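Local coordinates for protein Methylcobalamin\: coenzyme M methyltransferase (Methanosarcina mazei, PDB 4AY7) that probably transfers the methyl group of a methylated corrinoid to coenzyme M, using zinc, as a step of methanogenesis, at residues 14-19 and 146-151; 42-46 and 99-103; 249-255 and 268-272. All blocks are in the same frame, centred on the assembly; numbering follows the deposited sequence.

Overall arrangement
The chain folds as a TIM barrel, and the three contacts form a nearly equilateral triangle around it, their centres 26 to 28 Å apart and none touching another. Contact 1 sets helix 15-24 against the loop entering strand 150-155, at the starting ends of the parallel strands. Contact 2 falls between those two segments in sequence, joining helix 42-48 to the turn between antiparallel strands 94-96 and 105-108. Contact 3 comes later, linking the loops that leave strands 242-246 and 265-267. Contact 1 is thus structural packing at one end of the barrel, whereas contact 2 includes a coenzyme M residue, Gln103, and contact 3 borders the zinc.

Contact 1: residues 14-19 and 146-151; sequences TLKTRL and PDVPIV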
# COMPACT_ATOMS: atom_id res chain seq x y z
N THR A 14 -8.54 16.09 13.62
CA THR A 14 -8.94 14.71 13.90
C THR A 14 -7.89 13.84 13.27
O THR A 14 -7.05 14.31 12.49
CB THR A 14 -10.33 14.38 13.34
OG1 THR A 14 -10.33 14.41 11.91
CG2 THR A 14 -11.35 15.31 13.89
N LEU A 15 -7.90 12.56 13.61
CA LEU A 15 -6.92 11.67 13.02
C LEU A 15 -7.06 11.71 11.50
O LEU A 15 -6.04 11.59 10.81
CB LEU A 15 -7.07 10.23 13.48
CG LEU A 15 -6.88 9.89 14.96
CD1 LEU A 15 -7.08 8.37 15.11
CD2 LEU A 15 -5.59 10.47 15.59
N LYS A 16 -8.29 11.83 11.01
CA LYS A 16 -8.56 11.85 9.60
C LYS A 16 -8.04 13.13 8.95
O LYS A 16 -7.32 13.07 7.95
CB LYS A 16 -10.06 11.62 9.25
CG LYS A 16 -10.43 11.89 7.77
CD LYS A 16 -11.79 11.40 7.34
CE LYS A 16 -13.00 12.26 7.65
NZ LYS A 16 -14.28 11.42 7.37
N THR A 17 -8.42 14.28 9.51
CA THR A 17 -8.03 15.60 8.94
C THR A 17 -6.52 15.80 8.97
O THR A 17 -5.96 16.37 8.03
CB THR A 17 -8.75 16.82 9.50
OG1 THR A 17 -8.48 16.92 10.87
CG2 THR A 17 -10.27 16.89 9.25
N ARG A 18 -5.87 15.31 10.02
CA ARG A 18 -4.41 15.42 10.13
C ARG A 18 -3.76 14.59 9.05
O ARG A 18 -2.75 15.02 8.46
CB ARG A 18 -3.92 14.97 11.49
CG ARG A 18 -2.43 15.11 11.70
CD ARG A 18 -1.98 14.63 13.06
NE ARG A 18 -2.54 15.46 14.15
CZ ARG A 18 -3.42 15.05 15.07
NH1 ARG A 18 -3.89 13.83 15.07
NH2 ARG A 18 -3.83 15.88 16.01
N LEU A 19 -4.24 13.34 8.87
CA LEU A 19 -3.59 12.47 7.86
C LEU A 19 -3.65 13.09 6.48
O LEU A 19 -2.67 13.10 5.74
CB LEU A 19 -4.12 11.00 7.85
CG LEU A 19 -3.44 10.04 6.85
CD1 LEU A 19 -1.92 10.00 7.07
CD2 LEU A 19 -4.10 8.63 6.89
N PRO A 146 -16.54 8.92 11.77
CA PRO A 146 -16.07 9.73 10.69
C PRO A 146 -14.67 10.29 10.91
O PRO A 146 -14.06 10.71 9.93
CB PRO A 146 -17.11 10.87 10.61
CG PRO A 146 -17.65 10.98 11.99
CD PRO A 146 -17.57 9.61 12.59
N ASP A 147 -14.17 10.25 12.14
CA ASP A 147 -12.90 10.94 12.45
C ASP A 147 -11.59 10.16 12.41
O ASP A 147 -10.53 10.73 12.67
CB ASP A 147 -13.03 11.61 13.82
CG ASP A 147 -14.14 12.69 13.83
OD1 ASP A 147 -14.54 13.26 12.76
OD2 ASP A 147 -14.59 12.99 14.94
N VAL A 148 -11.67 8.88 12.08
CA VAL A 148 -10.53 8.02 11.86
C VAL A 148 -10.43 7.72 10.40
O VAL A 148 -11.45 7.33 9.79
CB VAL A 148 -10.70 6.73 12.63
CG1 VAL A 148 -9.53 5.80 12.40
CG2 VAL A 148 -10.84 7.04 14.09
N PRO A 149 -9.25 7.85 9.83
CA PRO A 149 -9.12 7.59 8.40
C PRO A 149 -9.00 6.08 8.07
O PRO A 149 -8.42 5.35 8.83
CB PRO A 149 -7.84 8.32 8.04
CG PRO A 149 -6.98 8.18 9.24
CD PRO A 149 -7.95 8.24 10.42
N ILE A 150 -9.50 5.67 6.92
CA ILE A 150 -9.45 4.32 6.42
C ILE A 150 -8.60 4.37 5.19
O ILE A 150 -8.86 5.15 4.30
CB ILE A 150 -10.85 3.77 6.05
CG1 ILE A 150 -11.74 3.78 7.27
CG2 ILE A 150 -10.73 2.35 5.43
CD1 ILE A 150 -13.15 3.29 6.97
N VAL A 151 -7.52 3.61 5.24
CA VAL A 151 -6.63 3.44 4.11
C VAL A 151 -6.93 2.11 3.36
O VAL A 151 -6.87 1.03 3.92
CB VAL A 151 -5.20 3.40 4.60
CG1 VAL A 151 -4.31 3.25 3.38
CG2 VAL A 151 -4.84 4.69 5.38
O HOH W 1 -12.59 14.36 10.91
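The first turn of helix 15-24 packs on the loop entering strand 150-155, with CA of Lys16 4.5 Å from CA of Pro149. This is the starting end of a TIM-barrel strand, and the helix opens with a capping box: Thr14 OG1 accepts from Thr17 N, and Thr17 OG1 from Thr14 N. The N-H of Lys16 goes to the loop instead, meeting Asp147 O at 3.0 Å from above the carbonyl plane in a bent bond (141° at the hydrogen). The side chain of Lys16 takes the preceding carbonyl. A bend at chi3 (82°) turns its far end so that NZ reaches Pro146 O at 2.7 Å, in the carbonyl plane and on a lone pair. A methionine in place of Lys16 would probably leave Pro146 O without this donor, with Lys16 N to Asp147 O the remaining direct hydrogen bond between helix and loop. On the apolar side, the Pro149 ring sits against the helix, its CD 3.7 Å from Leu15 C and its CG 3.7 Å from Leu19 CD2. Leu15 CD1 runs alongside Val148 CG2, and both residues touch His70 of helix 59-71. The Thr14 side chain lies across that of Asp147, with Thr14 CG2 3.8 Å from Asp147 CG. One water joins this pair, donating to Asp147 OD1 at 2.9 Å while also hydrogen-bonded to Thr14 OG1.

Contact 2: residues 42-46 and 99-103; sequences VELMD and TKNRQ
Helix 42-48 presents its first turn to the type I beta turn formed by Thr99 to Arg102, and the backbones stay well apart: the nearest CA atoms, those of Val42 and Asn101, are 7.0 Å from each other. The turn lies between antiparallel strands 94-96 and 105-108 and is closed by backbone bonds in both directions between Thr99 and Arg102. Within it Thr99 OG1 accepts from Asn101 N, an ST turn with a long bond. Lys100 bridges most of the gap. With CG anti to the backbone N (chi1 -153°) and the rest of the chain extended, it reaches along the helix to Asp46. On the way it runs antiparallel past Met45, whose SD lies 3.8 Å from Lys100 CG, and then passes crosswise to Val42, with Val42 CG1 3.7 Å from Lys100 CE. At the far end NZ makes a salt bridge to Asp46 through OD1; the modelled separation of 2.4 Å is very short and its exact value is doubtful. Asp46 OD2 is more distant from Lys100 NZ, at 3.5 Å. The Lys100 carbonyl has an apolar setting: Met45 CE comes within 3.4 Å of Lys100 O and Val42 CG2 within 4.0 Å, and this buried oxygen has no hydrogen-bond partner in the model. Met45 also touches Trp52 in a loop and Leu65 of helix 59-71. The turn leads straight to Gln103, whose NE2 bonds to Tyr82 O and whose side chain touches Gln38. Gln38 and Gln103 bind coenzyme M in another structure of this protein, although none is present in this model, which is consistent with helix and turn lying at the edge of the coenzyme M site of this URO-D-family barrel.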
# COMPACT_ATOMS: atom_id res chain seq x y z
N VAL A 42 0.32 -11.69 13.55
CA VAL A 42 -0.11 -12.94 14.16
C VAL A 42 -0.55 -12.74 15.59
O VAL A 42 -1.49 -13.38 16.01
CB VAL A 42 0.97 -14.04 14.05
CG1 VAL A 42 0.56 -15.34 14.76
CG2 VAL A 42 1.31 -14.31 12.58
N GLU A 43 0.15 -11.90 16.36
CA GLU A 43 -0.22 -11.64 17.78
C GLU A 43 -1.70 -11.20 17.86
O GLU A 43 -2.46 -11.69 18.72
CB GLU A 43 0.69 -10.63 18.46
CG GLU A 43 0.26 -10.28 19.91
CD GLU A 43 1.31 -9.51 20.77
OE1 GLU A 43 2.47 -9.23 20.32
OE2 GLU A 43 0.94 -9.21 21.94
N LEU A 44 -2.11 -10.35 16.94
CA LEU A 44 -3.48 -9.79 16.94
C LEU A 44 -4.46 -10.80 16.32
O LEU A 44 -5.59 -10.98 16.83
CB LEU A 44 -3.54 -8.42 16.26
CG LEU A 44 -2.85 -7.33 17.10
CD1 LEU A 44 -2.98 -5.98 16.44
CD2 LEU A 44 -3.36 -7.32 18.56
N MET A 45 -3.99 -11.57 15.33
CA MET A 45 -4.83 -12.66 14.78
C MET A 45 -5.24 -13.55 15.94
O MET A 45 -6.40 -13.88 16.03
CB MET A 45 -4.11 -13.53 13.76
CG MET A 45 -3.76 -12.79 12.48
SD MET A 45 -2.77 -13.92 11.50
CE MET A 45 -1.89 -12.80 10.37
N ASP A 46 -4.28 -13.95 16.76
CA ASP A 46 -4.53 -14.79 17.95
C ASP A 46 -5.47 -14.14 18.97
O ASP A 46 -6.41 -14.78 19.41
CB ASP A 46 -3.20 -15.20 18.59
CG ASP A 46 -2.49 -16.30 17.79
OD1 ASP A 46 -3.04 -16.76 16.75
OD2 ASP A 46 -1.41 -16.76 18.18
N THR A 99 -1.26 -19.04 4.39
CA THR A 99 -1.39 -19.58 5.74
C THR A 99 -1.35 -18.43 6.72
O THR A 99 -1.22 -17.21 6.38
CB THR A 99 -0.17 -20.44 6.12
OG1 THR A 99 0.99 -19.58 6.16
CG2 THR A 99 0.05 -21.59 5.14
N LYS A 100 -1.45 -18.82 8.00
CA LYS A 100 -1.42 -17.87 9.03
C LYS A 100 -0.26 -16.85 8.91
O LYS A 100 -0.42 -15.69 9.27
CB LYS A 100 -1.41 -18.56 10.40
CG LYS A 100 -2.01 -17.69 11.49
CD LYS A 100 -1.87 -18.41 12.81
CE LYS A 100 -2.34 -17.54 13.92
NZ LYS A 100 -2.22 -18.32 15.19
N ASN A 101 0.91 -17.23 8.41
CA ASN A 101 1.94 -16.18 8.26
C ASN A 101 2.54 -16.01 6.83
O ASN A 101 3.56 -15.36 6.68
CB ASN A 101 3.01 -16.34 9.31
CG ASN A 101 3.81 -17.57 9.13
OD1 ASN A 101 3.26 -18.66 8.99
ND2 ASN A 101 5.12 -17.42 9.16
N ARG A 102 1.87 -16.56 5.81
CA ARG A 102 2.36 -16.54 4.45
C ARG A 102 1.19 -15.91 3.67
O ARG A 102 0.11 -16.48 3.67
CB ARG A 102 2.57 -17.99 4.00
CG ARG A 102 3.57 -18.25 2.89
CD ARG A 102 3.85 -19.75 2.72
NE ARG A 102 2.70 -20.32 2.02
CZ ARG A 102 2.26 -21.58 2.09
NH1 ARG A 102 2.88 -22.51 2.86
NH2 ARG A 102 1.15 -21.89 1.41
N GLN A 103 1.43 -14.74 3.09
CA GLN A 103 0.37 -13.95 2.42
C GLN A 103 -0.11 -14.70 1.17
O GLN A 103 0.63 -15.45 0.62
CB GLN A 103 0.89 -12.56 1.96
CG GLN A 103 0.99 -11.64 3.09
CD GLN A 103 1.48 -10.26 2.70
OE1 GLN A 103 2.64 -10.11 2.26
NE2 GLN A 103 0.62 -9.25 2.86

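Contact 3: residues 249-255 and 268-272; sequences GNVNPIL and VEEKI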
# COMPACT_ATOMS: atom_id res chain seq x y z
N GLY A 249 11.90 -1.67 -2.48
CA GLY A 249 13.21 -1.91 -3.07
C GLY A 249 14.06 -0.64 -3.17
O GLY A 249 13.70 0.40 -2.62
N ASN A 250 15.18 -0.77 -3.88
CA ASN A 250 16.16 0.33 -4.10
C ASN A 250 15.59 1.26 -5.20
O ASN A 250 15.99 1.18 -6.35
CB ASN A 250 17.50 -0.31 -4.56
CG ASN A 250 17.87 -1.54 -3.72
OD1 ASN A 250 18.36 -1.39 -2.61
ND2 ASN A 250 17.61 -2.75 -4.23
N VAL A 251 14.61 2.09 -4.84
CA VAL A 251 13.94 2.99 -5.76
C VAL A 251 14.69 4.31 -6.00
O VAL A 251 14.15 5.11 -6.70
CB VAL A 251 12.49 3.34 -5.32
CG1 VAL A 251 11.61 2.13 -5.35
CG2 VAL A 251 12.42 3.97 -3.93
N ASN A 252 15.89 4.57 -5.44
CA ASN A 252 16.51 5.87 -5.72
C ASN A 252 16.62 6.25 -7.21
O ASN A 252 16.47 7.44 -7.55
CB ASN A 252 17.87 6.02 -5.07
CG ASN A 252 17.75 6.31 -3.58
OD1 ASN A 252 16.80 6.92 -3.14
ND2 ASN A 252 18.64 5.75 -2.81
N PRO A 253 16.84 5.26 -8.10
CA PRO A 253 17.03 5.64 -9.53
C PRO A 253 15.75 6.10 -10.23
O PRO A 253 15.83 6.72 -11.28
CB PRO A 253 17.61 4.40 -10.17
CG PRO A 253 18.13 3.56 -9.02
CD PRO A 253 17.34 3.89 -7.81
N ILE A 254 14.63 5.99 -9.54
CA ILE A 254 13.36 6.46 -10.01
C ILE A 254 12.58 7.28 -9.03
O ILE A 254 11.48 7.70 -9.35
CB ILE A 254 12.40 5.24 -10.40
CG1 ILE A 254 12.03 4.32 -9.21
CG2 ILE A 254 12.97 4.47 -11.61
CD1 ILE A 254 10.87 3.36 -9.51
N LEU A 255 13.14 7.53 -7.84
CA LEU A 255 12.48 8.33 -6.82
C LEU A 255 11.99 9.66 -7.36
O LEU A 255 10.86 10.03 -7.09
CB LEU A 255 13.40 8.53 -5.62
CG LEU A 255 12.74 9.09 -4.38
CD1 LEU A 255 11.50 8.24 -4.00
CD2 LEU A 255 13.76 9.13 -3.22
N VAL A 268 8.18 4.71 1.17
CA VAL A 268 9.48 4.20 0.82
C VAL A 268 10.10 3.38 2.00
O VAL A 268 9.75 3.58 3.15
CB VAL A 268 10.51 5.31 0.58
CG1 VAL A 268 10.11 6.10 -0.65
CG2 VAL A 268 10.62 6.22 1.83
N GLU A 269 10.98 2.49 1.62
CA GLU A 269 11.67 1.64 2.56
C GLU A 269 12.89 2.35 3.06
O GLU A 269 13.45 3.23 2.42
CB GLU A 269 12.14 0.37 1.85
CG GLU A 269 11.07 -0.66 1.62
CD GLU A 269 11.67 -2.06 1.42
OE1 GLU A 269 12.03 -2.37 0.26
OE2 GLU A 269 11.77 -2.83 2.43
N GLU A 270 13.35 1.87 4.19
CA GLU A 270 14.56 2.32 4.85
C GLU A 270 15.81 2.18 3.96
O GLU A 270 16.75 2.94 4.07
CB GLU A 270 14.69 1.37 6.09
CG GLU A 270 15.78 1.69 7.07
CD GLU A 270 17.13 1.24 6.55
OE1 GLU A 270 17.16 0.11 5.99
OE2 GLU A 270 18.12 2.05 6.65
N LYS A 271 15.79 1.15 3.11
CA LYS A 271 16.88 0.78 2.19
C LYS A 271 17.43 1.94 1.42
O LYS A 271 18.64 2.03 1.21
CB LYS A 271 16.35 -0.20 1.12
CG LYS A 271 16.55 -1.67 1.35
CD LYS A 271 15.90 -2.47 0.20
CE LYS A 271 15.42 -3.84 0.72
NZ LYS A 271 14.13 -3.63 1.44
N ILE A 272 16.58 2.85 0.99
CA ILE A 272 17.05 3.91 0.11
C ILE A 272 17.85 5.07 0.80
O ILE A 272 18.35 5.95 0.14
CB ILE A 272 15.88 4.39 -0.77
CG1 ILE A 272 14.91 5.28 0.02
CG2 ILE A 272 15.13 3.15 -1.34
CD1 ILE A 272 13.65 5.59 -0.80
O HOH W 2 11.43 1.50 -1.32
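Glu269 and Gly249 meet beside the zinc site, in the loops that leave strands 242-246 and 265-267 of the TIM barrel. Glu269 OE1 is gripped by two donors from different directions: Gly249 N, at 2.8 Å, meets the anti lone pair of OE1, while Lys271 NZ, at 2.7 Å, comes from above the carboxylate plane (38° out of it). NZ also forms a salt bridge to OE2, which should limit rotation of the carboxylate. The Glu269 side chain is about 4 Å from the zinc and touches its ligands Cys248 and Cys325, so these bonds probably help to place it there.

Ile272 fills the middle of the contact. Its CG1 stands between the backbone N and carbonyl carbon (chi1 76°), with CD1 against Val251 CG2 at 3.7 Å, while CG2 approaches Gly249 O to 3.4 Å. Asn252 passes obliquely by the same isoleucine, OD1 near its CB, and sends ND2 to Ile272 O at 3.0 Å; this bond is straight (179°), close to the amide plane and on a carbonyl lone pair. Leu255 adds its methyls to Ile272 and Val268. Between the backbones a water donates to Gly249 O at 2.8 Å and accepts from Glu269 N at 3.1 Å.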